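Local coordinates for protein Rik1-associated factor 1 (Schizosaccharomyces pombe, PDB 4O9D) that serves in the Clr4 methyltransferase complex, which ubiquitylates and methylates histone H3 to establish heterochromatin, and contributes here its WD-repeat propeller, at residues Ser295-Phe303 with Ala337-Gln345. Residues are numbered along the deposited sequence; the frame is centred on the assembly and turned at random.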
loop_
_atom_site.group_PDB
_atom_site.type_symbol
_atom_site.label_atom_id
_atom_site.label_comp_id
_atom_site.label_asym_id
_atom_site.label_seq_id
_atom_site.Cartn_x
_atom_site.Cartn_y
_atom_site.Cartn_z
ATOM N N SER A 295 10.402 7.257 -8.886
ATOM C CA SER A 295 9.113 7.110 -9.556
ATOM C C SER A 295 9.125 5.807 -10.367
ATOM O O SER A 295 9.870 5.691 -11.359
ATOM C CB SER A 295 8.890 8.294 -10.504
ATOM O OG SER A 295 7.733 8.091 -11.293
ATOM N N SER A 296 8.339 4.820 -9.942
ATOM C CA SER A 296 8.333 3.522 -10.619
ATOM C C SER A 296 7.047 3.376 -11.403
ATOM O O SER A 296 5.938 3.607 -10.883
ATOM C CB SER A 296 8.464 2.345 -9.639
ATOM O OG SER A 296 9.529 2.501 -8.719
ATOM N N GLY A 297 7.159 2.961 -12.657
ATOM C CA GLY A 297 5.977 2.996 -13.500
ATOM C C GLY A 297 5.596 1.711 -14.171
ATOM O O GLY A 297 6.248 0.669 -13.998
ATOM N N THR A 298 4.523 1.810 -14.951
ATOM C CA THR A 298 4.048 0.710 -15.782
ATOM C C THR A 298 4.990 0.475 -16.943
ATOM O O THR A 298 4.829 -0.526 -17.644
ATOM C CB THR A 298 2.626 0.980 -16.356
ATOM O OG1 THR A 298 2.678 2.080 -17.284
ATOM C CG2 THR A 298 1.623 1.300 -15.216
ATOM N N ASP A 299 5.960 1.373 -17.154
ATOM C CA ASP A 299 7.048 1.121 -18.123
ATOM C C ASP A 299 8.103 0.144 -17.626
ATOM O O ASP A 299 9.103 -0.129 -18.314
ATOM C CB ASP A 299 7.734 2.414 -18.579
ATOM C CG ASP A 299 8.341 3.221 -17.432
ATOM O OD1 ASP A 299 8.173 2.855 -16.245
ATOM O OD2 ASP A 299 8.973 4.263 -17.739
ATOM N N ASN A 300 7.882 -0.400 -16.440
ATOM C CA ASN A 300 8.816 -1.356 -15.874
ATOM C C ASN A 300 10.187 -0.738 -15.606
ATOM O O ASN A 300 11.205 -1.404 -15.740
ATOM C CB ASN A 300 8.954 -2.561 -16.820
ATOM C CG ASN A 300 8.921 -3.901 -16.085
ATOM O OD1 ASN A 300 8.374 -4.023 -14.977
ATOM N ND2 ASN A 300 9.513 -4.922 -16.707
ATOM N N GLN A 301 10.238 0.538 -15.232
ATOM C CA GLN A 301 11.518 1.109 -14.803
ATOM C C GLN A 301 11.252 2.187 -13.768
ATOM O O GLN A 301 10.120 2.635 -13.641
ATOM C CB GLN A 301 12.297 1.675 -15.999
ATOM C CG GLN A 301 11.581 2.790 -16.733
ATOM C CD GLN A 301 12.192 3.046 -18.109
ATOM O OE1 GLN A 301 13.061 2.285 -18.567
ATOM N NE2 GLN A 301 11.732 4.102 -18.782
ATOM N N THR A 302 12.287 2.565 -13.016
ATOM C CA THR A 302 12.165 3.547 -11.934
ATOM C C THR A 302 13.108 4.705 -12.213
ATOM O O THR A 302 14.334 4.495 -12.351
ATOM C CB THR A 302 12.581 2.929 -10.583
ATOM O OG1 THR A 302 11.694 1.857 -10.231
ATOM C CG2 THR A 302 12.609 3.982 -9.481
ATOM N N PHE A 303 12.561 5.912 -12.325
ATOM C CA PHE A 303 13.396 7.115 -12.400
ATOM C C PHE A 303 13.807 7.529 -10.984
ATOM O O PHE A 303 13.011 7.421 -10.065
ATOM C CB PHE A 303 12.661 8.264 -13.120
ATOM C CG PHE A 303 12.611 8.106 -14.627
ATOM C CD1 PHE A 303 11.687 7.279 -15.217
ATOM C CD2 PHE A 303 13.513 8.781 -15.442
ATOM C CE1 PHE A 303 11.631 7.129 -16.579
ATOM C CE2 PHE A 303 13.472 8.625 -16.810
ATOM C CZ PHE A 303 12.519 7.798 -17.379
ATOM N N ALA A 337 1.692 -4.329 -16.167
ATOM C CA ALA A 337 1.615 -3.145 -15.322
ATOM C C ALA A 337 2.958 -2.767 -14.682
ATOM O O ALA A 337 3.004 -1.974 -13.753
ATOM C CB ALA A 337 0.541 -3.334 -14.252
ATOM N N GLY A 338 4.065 -3.294 -15.201
ATOM C CA GLY A 338 5.374 -2.759 -14.835
ATOM C C GLY A 338 5.768 -2.918 -13.371
ATOM O O GLY A 338 5.664 -4.002 -12.802
ATOM N N ILE A 339 6.247 -1.850 -12.744
ATOM C CA ILE A 339 6.782 -1.983 -11.394
ATOM C C ILE A 339 5.676 -1.970 -10.310
ATOM O O ILE A 339 5.026 -0.937 -10.110
ATOM C CB ILE A 339 7.786 -0.843 -11.077
ATOM C CG1 ILE A 339 8.904 -0.731 -12.144
ATOM C CG2 ILE A 339 8.364 -1.031 -9.682
ATOM C CD1 ILE A 339 9.807 -1.933 -12.257
ATOM N N ASN A 340 5.498 -3.085 -9.590
ATOM C CA ASN A 340 4.490 -3.174 -8.521
ATOM C C ASN A 340 5.060 -3.288 -7.103
ATOM O O ASN A 340 4.315 -3.425 -6.118
ATOM C CB ASN A 340 3.575 -4.366 -8.747
ATOM C CG ASN A 340 2.469 -4.074 -9.728
ATOM O OD1 ASN A 340 1.989 -2.939 -9.826
ATOM N ND2 ASN A 340 2.058 -5.106 -10.482
ATOM N N MET A 341 6.372 -3.293 -7.005
ATOM C CA MET A 341 7.045 -3.308 -5.723
ATOM C C MET A 341 8.176 -2.286 -5.730
ATOM O O MET A 341 9.012 -2.303 -6.627
ATOM C CB MET A 341 7.644 -4.696 -5.457
ATOM C CG MET A 341 8.677 -4.683 -4.341
ATOM S SD MET A 341 9.477 -6.278 -4.099
ATOM C CE MET A 341 10.282 -5.951 -2.551
ATOM N N ALA A 342 8.208 -1.396 -4.740
ATOM C CA ALA A 342 9.273 -0.408 -4.665
ATOM C C ALA A 342 9.436 0.058 -3.222
ATOM O O ALA A 342 8.598 0.797 -2.723
ATOM C CB ALA A 342 8.971 0.784 -5.587
ATOM N N GLN A 343 10.507 -0.384 -2.562
ATOM C CA GLN A 343 10.701 -0.085 -1.139
ATOM C C GLN A 343 12.164 0.015 -0.793
ATOM O O GLN A 343 13.001 -0.742 -1.317
ATOM C CB GLN A 343 10.083 -1.191 -0.251
ATOM C CG GLN A 343 8.558 -1.201 -0.203
ATOM C CD GLN A 343 8.005 -2.021 0.960
ATOM O OE1 GLN A 343 8.742 -2.722 1.657
ATOM N NE2 GLN A 343 6.691 -1.926 1.176
ATOM N N TRP A 344 12.460 0.913 0.130
ATOM C CA TRP A 344 13.761 0.958 0.766
ATOM C C TRP A 344 13.834 -0.033 1.914
ATOM O O TRP A 344 12.910 -0.164 2.728
ATOM C CB TRP A 344 14.071 2.373 1.243
ATOM C CG TRP A 344 14.123 3.329 0.065
ATOM C CD1 TRP A 344 13.061 3.943 -0.540
ATOM C CD2 TRP A 344 15.290 3.745 -0.652
ATOM N NE1 TRP A 344 13.500 4.737 -1.584
ATOM C CE2 TRP A 344 14.863 4.620 -1.677
ATOM C CE3 TRP A 344 16.660 3.455 -0.535
ATOM C CZ2 TRP A 344 15.750 5.208 -2.565
ATOM C CZ3 TRP A 344 17.540 4.059 -1.408
ATOM C CH2 TRP A 344 17.092 4.912 -2.416
ATOM N N GLN A 345 14.927 -0.785 1.917
ATOM C CA GLN A 345 15.260 -1.690 3.002
ATOM C C GLN A 345 15.084 -0.981 4.340
ATOM O O GLN A 345 15.767 0.004 4.613
ATOM C CB GLN A 345 16.729 -2.115 2.844
ATOM C CG GLN A 345 17.395 -2.559 4.140
ATOM C CD GLN A 345 17.460 -4.060 4.253
ATOM O OE1 GLN A 345 18.231 -4.714 3.552
ATOM N NE2 GLN A 345 16.630 -4.624 5.124
#
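Ile339 leans over the hairpin turn that joins strands 292-297 and 301-306, and each of its branches meets a different part of it. Ile339 CG2, anti to the backbone N, presses on Ser296 CB at 3.4 Å, tighter than usual for two carbons, whereas Ile339 CG1, anti to the carbonyl carbon (chi1 -53°), runs across the turn to lie 3.6 Å from Gln301 N. From there Ile339 CD1 reaches the main chain of Asn300, 3.6 Å from Asn300 C. The same residue is fixed by its backbone: Ile339 N donates to Gly297 O over 2.8 Å, with an N-H...O angle of 179°. Asn300 N also donates to Gly297 O, from the opposite face of the carbonyl plane, so one oxygen joins the type I turn of residues 297-300 to the incoming segment.

Beside the aliphatic contact, Ser296 OG sits 3.6 Å from Ala342 CB and shares a hydrogen bond with Thr302 OG1 that bridges the two hairpin strands; this gives the buried hydroxyls a partner alongside the methyl groups. At the other end, Thr298 and Gly338 bring their CA atoms to 3.8 Å, and Thr298 CA makes a CH...O contact with Ala337 O. Asn300 OD1 lies over the face of the Gly338-Ile339 peptide, 3.3 Å from Gly338 C, but that oxygen is hydrogen-bonded to Ser356 N, in the hairpin after strand 351-354. Asn282 ND2, from strand 281-286, binds the carbonyls of both Ala337 and Ile339.

The arrangement is a contact between neighbouring blades of a WD40 beta-propeller: a hairpin turn of the four-stranded sheet 281-318 packs against the entry to strand 341-344, the first strand of the next sheet.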